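Local structure of sugar ABC transporter substrate-binding protein (Treponema pallidum subsp. pallidum, 5U2P) at residues A[112-115]-A[116-119]. The protein probably binds a sugar or related small ligand in the periplasm and delivers it to an ABC transporter for uptake, although its true ligand is uncertain. Residues are numbered along the deposited sequence; the frame is centred on the assembly and turned at random.
Sequences AWIP and DLLI
D116 N donates to W113 O at 2.9 Å, the first of two i to i+3 bonds that close a short 3-10 turn. The CB of D116 also packs on W113 O, at 3.3 Å. The CG of D116 stands beside its own backbone N (chi1 -68°), which keeps the carboxylate back along the turn, with D116 OD2 4.1 Å from W113 CA.

L117 N makes the second bond, to I114 O at 3.1 Å. The L117 side chain crosses those of I114 and W113 at a slant. L117 CD1 is 3.8 Å from I114 CD1. L117 CD1 is also 4.0 Å from W113 CZ3, at the indole edge near the ring plane. Water 1 probably bridges I114 O and L117 O, though it has more acceptors in reach than protons. L118 continues the chain and makes a backbone hydrogen bond with A346.

The turn lies in the loop between helix 101-104 and strand 131-132, an outermost strand of the five-stranded mixed sheet. It docks on the 346-348 loop: R348 bonds to P115 O and the D116 backbone, and F347 touches W113, D116 and L117. W113 packs on helix 318-329 and on L131, while L117 touches P132 of strand 131-132.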
loop_
_atom_site.group_PDB
_atom_site.type_symbol
_atom_site.label_atom_id
_atom_site.label_comp_id
_atom_site.label_asym_id
_atom_site.label_seq_id
_atom_site.Cartn_x
_atom_site.Cartn_y
_atom_site.Cartn_z
ATOM N N ALA A 112 -16.862 -18.309 -0.767
ATOM C CA ALA A 112 -18.013 -17.504 -0.367
ATOM C C ALA A 112 -17.651 -16.230 0.368
ATOM O O ALA A 112 -18.457 -15.307 0.416
ATOM C CB ALA A 112 -18.950 -18.338 0.498
ATOM N N TRP A 113 -16.452 -16.164 0.939
ATOM C CA TRP A 113 -16.047 -14.985 1.708
ATOM C C TRP A 113 -15.355 -13.897 0.876
ATOM O O TRP A 113 -15.102 -12.806 1.378
ATOM C CB TRP A 113 -15.142 -15.400 2.874
ATOM C CG TRP A 113 -14.044 -16.386 2.534
ATOM C CD1 TRP A 113 -14.101 -17.733 2.677
ATOM C CD2 TRP A 113 -12.725 -16.090 2.050
ATOM N NE1 TRP A 113 -12.908 -18.304 2.302
ATOM C CE2 TRP A 113 -12.049 -17.316 1.913
ATOM C CE3 TRP A 113 -12.056 -14.909 1.711
ATOM C CZ2 TRP A 113 -10.743 -17.400 1.427
ATOM C CZ3 TRP A 113 -10.753 -14.996 1.238
ATOM C CH2 TRP A 113 -10.114 -16.234 1.103
ATOM N N ILE A 114 -15.056 -14.179 -0.394
ATOM C CA ILE A 114 -14.383 -13.185 -1.238
ATOM C C ILE A 114 -15.133 -11.842 -1.308
ATOM O O ILE A 114 -14.509 -10.781 -1.259
ATOM C CB ILE A 114 -14.156 -13.743 -2.648
ATOM C CG1 ILE A 114 -13.118 -14.866 -2.602
ATOM C CG2 ILE A 114 -13.705 -12.661 -3.619
ATOM C CD1 ILE A 114 -11.708 -14.419 -2.220
ATOM N N PRO A 115 -16.476 -11.865 -1.400
ATOM C CA PRO A 115 -17.187 -10.574 -1.414
ATOM C C PRO A 115 -17.060 -9.738 -0.139
ATOM O O PRO A 115 -17.370 -8.544 -0.158
ATOM C CB PRO A 115 -18.650 -10.989 -1.627
ATOM C CG PRO A 115 -18.573 -12.298 -2.305
ATOM C CD PRO A 115 -17.367 -12.982 -1.754
ATOM N N ASP A 116 -16.624 -10.351 0.952
ATOM C CA ASP A 116 -16.486 -9.655 2.228
ATOM C C ASP A 116 -15.128 -8.944 2.342
ATOM O O ASP A 116 -14.917 -8.123 3.233
ATOM C CB ASP A 116 -16.649 -10.632 3.385
ATOM C CG ASP A 116 -18.061 -11.176 3.508
ATOM O OD1 ASP A 116 -19.021 -10.449 3.164
ATOM O OD2 ASP A 116 -18.200 -12.331 3.968
ATOM N N LEU A 117 -14.208 -9.246 1.436
ATOM C CA LEU A 117 -12.921 -8.556 1.429
ATOM C C LEU A 117 -13.054 -7.092 1.024
ATOM O O LEU A 117 -13.809 -6.763 0.110
ATOM C CB LEU A 117 -11.956 -9.241 0.470
ATOM C CG LEU A 117 -11.528 -10.660 0.844
ATOM C CD1 LEU A 117 -10.784 -11.274 -0.319
ATOM C CD2 LEU A 117 -10.680 -10.644 2.094
ATOM N N LEU A 118 -12.276 -6.222 1.666
ATOM C CA LEU A 118 -12.286 -4.815 1.312
ATOM C C LEU A 118 -11.554 -4.581 -0.006
ATOM O O LEU A 118 -12.063 -3.892 -0.895
ATOM C CB LEU A 118 -11.661 -3.984 2.431
ATOM C CG LEU A 118 -12.438 -4.026 3.754
ATOM C CD1 LEU A 118 -11.681 -3.361 4.891
ATOM C CD2 LEU A 118 -13.814 -3.403 3.612
ATOM N N ILE A 119 -10.347 -5.131 -0.106
ATOM C CA ILE A 119 -9.493 -4.979 -1.286
ATOM C C ILE A 119 -8.955 -6.364 -1.666
ATOM O O ILE A 119 -7.869 -6.755 -1.216
ATOM C CB ILE A 119 -8.302 -4.018 -1.040
ATOM C CG1 ILE A 119 -8.739 -2.739 -0.325
ATOM C CG2 ILE A 119 -7.613 -3.706 -2.372
ATOM C CD1 ILE A 119 -7.568 -1.902 0.188
HETATM O O HOH W 1 -14.716 -7.871 -2.202
#